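Local coordinates for Rep protein (Adeno-associated virus - 5, PDB 1M55) that probably binds and nicks viral origin DNA as the endonuclease domain of a rolling-circle-type replication initiator, at residues A[78-83]-A[152-157]; A[157-162]-A[177-182]. One frame throughout, in Å; residues are numbered along the deposited sequence.

Contact 1: residues A[78-83]-A[152-157]; sequences FVQFEK and AYLLPK. With ZN (zinc ion), chain C.
Gln-80 and Lys-157 meet Glu-82 through chains of different shape. Gln-80 has CG anti to its backbone N (chi1 -177°) and runs on extended. In Lys-157, chi2 (78°) folds CD, and a second bend at chi4 sets NZ beside the carboxylate. The Gln-80 amide points one N-H of NE2 at Leu-154 O, 2.9 Å away, and gives the other to Glu-82 OE2, also at 2.9 Å. Both acceptors lie close to the amide plane. Glu-82 OE2 takes Gln-80 NE2 on its anti lone pair. Lys-157 NZ comes from the syn side, somewhat out of plane, and forms a salt bridge with Glu-82 OE2 at 3.0 Å. Glu-82 OE1 binds the zinc ion at 2.1 Å, in a site completed by His-89 and His-91. Next to the polar cluster, Phe-78 CD2 packs on Leu-154 CD1 at 3.7 Å, and Phe-78 CZ touches Leu-155 CD2. Leu-154 O also accepts from Lys-157 N, which closes a type I beta turn; Gln-80 NE2 reaches this oxygen from the other face of its plane. Gln-80 and Lys-157 are thus second-shell residues. Together with the zinc they probably restrict the rotation of the carboxylate.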
loop_
_atom_site.group_PDB
_atom_site.type_symbol
_atom_site.label_atom_id
_atom_site.label_comp_id
_atom_site.label_asym_id
_atom_site.label_seq_id
_atom_site.Cartn_x
_atom_site.Cartn_y
_atom_site.Cartn_z
ATOM N N PHE A 78 5.744 5.352 -1.733
ATOM C CA PHE A 78 6.120 4.666 -0.510
ATOM C C PHE A 78 4.825 3.953 -0.149
ATOM O O PHE A 78 3.800 4.593 0.075
ATOM C CB PHE A 78 6.553 5.593 0.628
ATOM C CG PHE A 78 7.060 4.840 1.835
ATOM C CD1 PHE A 78 8.408 4.514 1.954
ATOM C CD2 PHE A 78 6.173 4.385 2.814
ATOM C CE1 PHE A 78 8.867 3.738 3.027
ATOM C CE2 PHE A 78 6.622 3.614 3.886
ATOM C CZ PHE A 78 7.974 3.288 3.990
ATOM N N VAL A 79 4.861 2.628 -0.192
ATOM C CA VAL A 79 3.693 1.808 0.091
ATOM C C VAL A 79 3.992 0.904 1.275
ATOM O O VAL A 79 5.011 0.207 1.292
ATOM C CB VAL A 79 3.337 0.935 -1.139
ATOM C CG1 VAL A 79 2.128 0.052 -0.850
ATOM C CG2 VAL A 79 3.064 1.821 -2.351
ATOM N N GLN A 80 3.128 0.941 2.281
ATOM C CA GLN A 80 3.316 0.104 3.455
ATOM C C GLN A 80 2.113 -0.811 3.677
ATOM O O GLN A 80 0.968 -0.353 3.713
ATOM C CB GLN A 80 3.586 0.960 4.696
ATOM C CG GLN A 80 3.859 0.145 5.947
ATOM C CD GLN A 80 4.607 0.937 6.992
ATOM O OE1 GLN A 80 5.791 1.209 6.838
ATOM N NE2 GLN A 80 3.921 1.312 8.061
ATOM N N PHE A 81 2.387 -2.110 3.768
ATOM C CA PHE A 81 1.367 -3.132 3.992
ATOM C C PHE A 81 1.279 -3.390 5.499
ATOM O O PHE A 81 2.290 -3.680 6.152
ATOM C CB PHE A 81 1.748 -4.417 3.245
ATOM C CG PHE A 81 0.712 -5.505 3.327
ATOM C CD1 PHE A 81 1.093 -6.825 3.543
ATOM C CD2 PHE A 81 -0.644 -5.210 3.203
ATOM C CE1 PHE A 81 0.135 -7.838 3.640
ATOM C CE2 PHE A 81 -1.606 -6.218 3.298
ATOM C CZ PHE A 81 -1.212 -7.532 3.517
ATOM N N GLU A 82 0.067 -3.299 6.038
ATOM C CA GLU A 82 -0.155 -3.489 7.468
ATOM C C GLU A 82 -1.305 -4.433 7.789
ATOM O O GLU A 82 -2.225 -4.622 6.989
ATOM C CB GLU A 82 -0.453 -2.141 8.138
ATOM C CG GLU A 82 0.678 -1.129 8.079
ATOM C CD GLU A 82 0.282 0.231 8.624
ATOM O OE1 GLU A 82 -0.837 0.374 9.161
ATOM O OE2 GLU A 82 1.093 1.167 8.514
ATOM N N LYS A 83 -1.237 -5.011 8.983
ATOM C CA LYS A 83 -2.271 -5.898 9.493
ATOM C C LYS A 83 -2.989 -5.038 10.535
ATOM O O LYS A 83 -2.490 -4.852 11.649
ATOM C CB LYS A 83 -1.636 -7.124 10.151
ATOM C CG LYS A 83 -2.623 -8.131 10.707
ATOM C CD LYS A 83 -1.886 -9.335 11.288
ATOM C CE LYS A 83 -2.839 -10.489 11.592
ATOM N NZ LYS A 83 -3.872 -10.123 12.602
ATOM N N ALA A 152 7.329 10.092 10.319
ATOM C CA ALA A 152 6.462 10.465 11.430
ATOM C C ALA A 152 5.368 9.459 11.751
ATOM O O ALA A 152 5.114 9.156 12.919
ATOM C CB ALA A 152 5.825 11.813 11.153
ATOM N N TYR A 153 4.769 8.895 10.708
ATOM C CA TYR A 153 3.638 7.999 10.882
ATOM C C TYR A 153 3.784 6.552 10.427
ATOM O O TYR A 153 3.329 5.640 11.116
ATOM C CB TYR A 153 2.446 8.644 10.182
ATOM C CG TYR A 153 1.105 8.002 10.410
ATOM C CD1 TYR A 153 0.538 7.947 11.685
ATOM C CD2 TYR A 153 0.350 7.544 9.331
ATOM C CE1 TYR A 153 -0.752 7.469 11.871
ATOM C CE2 TYR A 153 -0.936 7.067 9.506
ATOM C CZ TYR A 153 -1.484 7.038 10.776
ATOM O OH TYR A 153 -2.781 6.618 10.932
ATOM N N LEU A 154 4.403 6.334 9.271
ATOM C CA LEU A 154 4.546 4.976 8.751
ATOM C C LEU A 154 5.742 4.192 9.278
ATOM O O LEU A 154 5.595 3.038 9.682
ATOM C CB LEU A 154 4.557 4.991 7.224
ATOM C CG LEU A 154 3.315 5.608 6.573
ATOM C CD1 LEU A 154 3.455 5.523 5.059
ATOM C CD2 LEU A 154 2.051 4.891 7.034
ATOM N N LEU A 155 6.919 4.813 9.294
ATOM C CA LEU A 155 8.119 4.125 9.772
ATOM C C LEU A 155 8.066 3.569 11.205
ATOM O O LEU A 155 8.679 2.538 11.480
ATOM C CB LEU A 155 9.373 4.992 9.588
ATOM C CG LEU A 155 9.769 5.372 8.156
ATOM C CD1 LEU A 155 11.189 5.927 8.159
ATOM C CD2 LEU A 155 9.683 4.159 7.229
ATOM N N PRO A 156 7.351 4.240 12.136
ATOM C CA PRO A 156 7.262 3.752 13.520
ATOM C C PRO A 156 6.565 2.399 13.717
ATOM O O PRO A 156 6.728 1.772 14.767
ATOM C CB PRO A 156 6.465 4.855 14.219
ATOM C CG PRO A 156 6.815 6.076 13.457
ATOM C CD PRO A 156 6.755 5.587 12.033
ATOM N N LYS A 157 5.748 1.971 12.756
ATOM C CA LYS A 157 5.041 0.700 12.895
ATOM C C LYS A 157 6.004 -0.475 13.049
ATOM O O LYS A 157 7.034 -0.534 12.375
ATOM C CB LYS A 157 4.105 0.449 11.705
ATOM C CG LYS A 157 2.720 1.078 11.834
ATOM C CD LYS A 157 2.727 2.560 11.543
ATOM C CE LYS A 157 1.360 3.183 11.805
ATOM N NZ LYS A 157 0.287 2.579 10.978
HETATM ZN ZN ZN C . -2.576 1.365 8.618
#

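Contact 2: residues A[157-162]-A[177-182]; sequences KVQPEL and LNLEER
Leu-162 CD2 sits over one face of the Arg-182 guanidinium, 3.6 Å from Arg-182 CZ and above the centre of the group. The two side chains reach toward each other tip to tip. Leu-162 CG is anti to its backbone N (chi1 169°), which puts CG and its methyls on Arg-182's side. The other branch is close as well: Leu-162 CD1 lies 3.7 Å from Arg-182 NH2. The arginine chain is extended from CG to NE and carries the flat group off the helix to this leucine. The contact is a methyl group on a planar cation, so it is van der Waals packing. The polar edge of Arg-182 is met by other residues: NE bonds to Ala-175 O, NH2 to Ala-176 O and NH1 to Leu-155 O. These bonds would limit the turning of the guanidinium, whose face meets Leu-162. Leu-179, one turn earlier on the helix, has the largest area buried here. Its CD2 approaches Leu-162 CD2 at 4.1 Å and Val-158 CA at 4.4 Å. Its CD1 faces Gln-159 OE1, which accepts from Asn-44 N. Asn-178 is the N-cap of the helix, and its OD1 accepts from Glu-181 N at 2.8 Å. The contact sets the first turn of helix 179-191 against the loop that follows helix 149-154, at the point where Leu-162 begins strand 162-167. That strand pairs with strand 77-83 in the central antiparallel sheet.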
loop_
_atom_site.group_PDB
_atom_site.type_symbol
_atom_site.label_atom_id
_atom_site.label_comp_id
_atom_site.label_asym_id
_atom_site.label_seq_id
_atom_site.Cartn_x
_atom_site.Cartn_y
_atom_site.Cartn_z
ATOM N N LYS A 157 5.748 1.971 12.756
ATOM C CA LYS A 157 5.041 0.700 12.895
ATOM C C LYS A 157 6.004 -0.475 13.049
ATOM O O LYS A 157 7.034 -0.534 12.375
ATOM C CB LYS A 157 4.105 0.449 11.705
ATOM C CG LYS A 157 2.720 1.078 11.834
ATOM C CD LYS A 157 2.727 2.560 11.543
ATOM C CE LYS A 157 1.360 3.183 11.805
ATOM N NZ LYS A 157 0.287 2.579 10.978
ATOM N N VAL A 158 5.677 -1.396 13.954
ATOM C CA VAL A 158 6.505 -2.577 14.187
ATOM C C VAL A 158 5.656 -3.817 13.907
ATOM O O VAL A 158 4.442 -3.708 13.695
ATOM C CB VAL A 158 7.058 -2.626 15.648
ATOM C CG1 VAL A 158 7.994 -1.461 15.900
ATOM C CG2 VAL A 158 5.917 -2.609 16.654
ATOM N N GLN A 159 6.285 -4.988 13.867
ATOM C CA GLN A 159 5.551 -6.226 13.615
ATOM C C GLN A 159 4.726 -6.583 14.850
ATOM O O GLN A 159 5.138 -6.291 15.975
ATOM C CB GLN A 159 6.521 -7.359 13.277
ATOM C CG GLN A 159 7.321 -7.117 12.009
ATOM C CD GLN A 159 8.178 -8.302 11.638
ATOM O OE1 GLN A 159 9.304 -8.441 12.111
ATOM N NE2 GLN A 159 7.650 -9.170 10.790
ATOM N N PRO A 160 3.572 -7.248 14.669
ATOM C CA PRO A 160 2.975 -7.703 13.409
ATOM C C PRO A 160 2.150 -6.679 12.617
ATOM O O PRO A 160 1.667 -7.000 11.528
ATOM C CB PRO A 160 2.112 -8.876 13.857
ATOM C CG PRO A 160 1.593 -8.393 15.169
ATOM C CD PRO A 160 2.822 -7.790 15.821
ATOM N N GLU A 161 1.956 -5.469 13.147
ATOM C CA GLU A 161 1.193 -4.465 12.399
ATOM C C GLU A 161 1.896 -4.222 11.065
ATOM O O GLU A 161 1.262 -4.213 10.010
ATOM C CB GLU A 161 1.065 -3.146 13.160
ATOM C CG GLU A 161 0.224 -2.130 12.387
ATOM C CD GLU A 161 0.048 -0.802 13.093
ATOM O OE1 GLU A 161 0.479 -0.661 14.256
ATOM O OE2 GLU A 161 -0.533 0.110 12.473
ATOM N N LEU A 162 3.203 -3.996 11.122
ATOM C CA LEU A 162 3.992 -3.801 9.911
ATOM C C LEU A 162 4.148 -5.179 9.281
ATOM O O LEU A 162 4.604 -6.118 9.940
ATOM C CB LEU A 162 5.378 -3.236 10.245
ATOM C CG LEU A 162 6.396 -3.228 9.099
ATOM C CD1 LEU A 162 5.898 -2.341 7.972
ATOM C CD2 LEU A 162 7.750 -2.753 9.597
ATOM N N LEU A 177 12.246 -2.334 4.795
ATOM C CA LEU A 177 12.189 -3.635 5.452
ATOM C C LEU A 177 13.198 -3.793 6.585
ATOM O O LEU A 177 13.540 -4.920 6.968
ATOM C CB LEU A 177 12.390 -4.749 4.422
ATOM C CG LEU A 177 11.416 -4.784 3.241
ATOM C CD1 LEU A 177 11.789 -5.920 2.310
ATOM C CD2 LEU A 177 9.992 -4.953 3.737
ATOM N N ASN A 178 13.657 -2.675 7.139
ATOM C CA ASN A 178 14.629 -2.730 8.219
ATOM C C ASN A 178 14.205 -1.881 9.412
ATOM O O ASN A 178 14.138 -0.653 9.332
ATOM C CB ASN A 178 16.016 -2.315 7.727
ATOM C CG ASN A 178 17.106 -2.640 8.730
ATOM O OD1 ASN A 178 17.286 -1.932 9.720
ATOM N ND2 ASN A 178 17.820 -3.733 8.493
ATOM N N LEU A 179 13.903 -2.569 10.509
ATOM C CA LEU A 179 13.470 -1.960 11.765
ATOM C C LEU A 179 14.534 -1.068 12.402
ATOM O O LEU A 179 14.222 -0.016 12.957
ATOM C CB LEU A 179 13.053 -3.057 12.744
ATOM C CG LEU A 179 11.834 -3.883 12.317
ATOM C CD1 LEU A 179 11.795 -5.195 13.073
ATOM C CD2 LEU A 179 10.556 -3.081 12.536
ATOM N N GLU A 180 15.795 -1.475 12.301
ATOM C CA GLU A 180 16.886 -0.696 12.874
ATOM C C GLU A 180 17.000 0.647 12.142
ATOM O O GLU A 180 17.149 1.700 12.769
ATOM C CB GLU A 180 18.191 -1.486 12.781
ATOM C CG GLU A 180 19.274 -1.006 13.720
ATOM C CD GLU A 180 18.891 -1.124 15.185
ATOM O OE1 GLU A 180 18.416 -2.200 15.609
ATOM O OE2 GLU A 180 19.079 -0.138 15.918
ATOM N N GLU A 181 16.888 0.608 10.816
ATOM C CA GLU A 181 16.952 1.822 10.009
ATOM C C GLU A 181 15.729 2.705 10.302
ATOM O O GLU A 181 15.843 3.932 10.367
ATOM C CB GLU A 181 17.041 1.470 8.516
ATOM C CG GLU A 181 16.971 2.664 7.558
ATOM C CD GLU A 181 18.182 3.591 7.608
ATOM O OE1 GLU A 181 19.081 3.392 8.450
ATOM O OE2 GLU A 181 18.231 4.530 6.789
ATOM N N ARG A 182 14.562 2.084 10.475
ATOM C CA ARG A 182 13.347 2.834 10.794
ATOM C C ARG A 182 13.553 3.561 12.120
ATOM O O ARG A 182 13.231 4.742 12.245
ATOM C CB ARG A 182 12.141 1.898 10.888
ATOM C CG ARG A 182 11.642 1.422 9.532
ATOM C CD ARG A 182 10.626 0.294 9.638
ATOM N NE ARG A 182 10.061 -0.018 8.326
ATOM C CZ ARG A 182 8.815 0.267 7.958
ATOM N NH1 ARG A 182 7.980 0.859 8.808
ATOM N NH2 ARG A 182 8.419 0.016 6.718
#

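The centres of the two contacts lie about 8 Å apart, on the same side of the chain's centre. They come in series along the chain and share Lys-157. Contact 1 joins strand 77-83 to the end of helix 149-154; contact 2 joins the following loop to the start of helix 179-191. Arg-182 NH2 of contact 2 bonds to Gln-80 OE1 of contact 1 at 2.9 Å. Glu-161 OE2 shares Lys-157 NZ with Glu-82, while Lys-83 N and Glu-161 O pair strand with loop. The zinc-binding strand is therefore tied through Gln-80 and Lys-157 to the loop after helix 149-154 and to the start of helix 179-191, within one Rep catalytic domain.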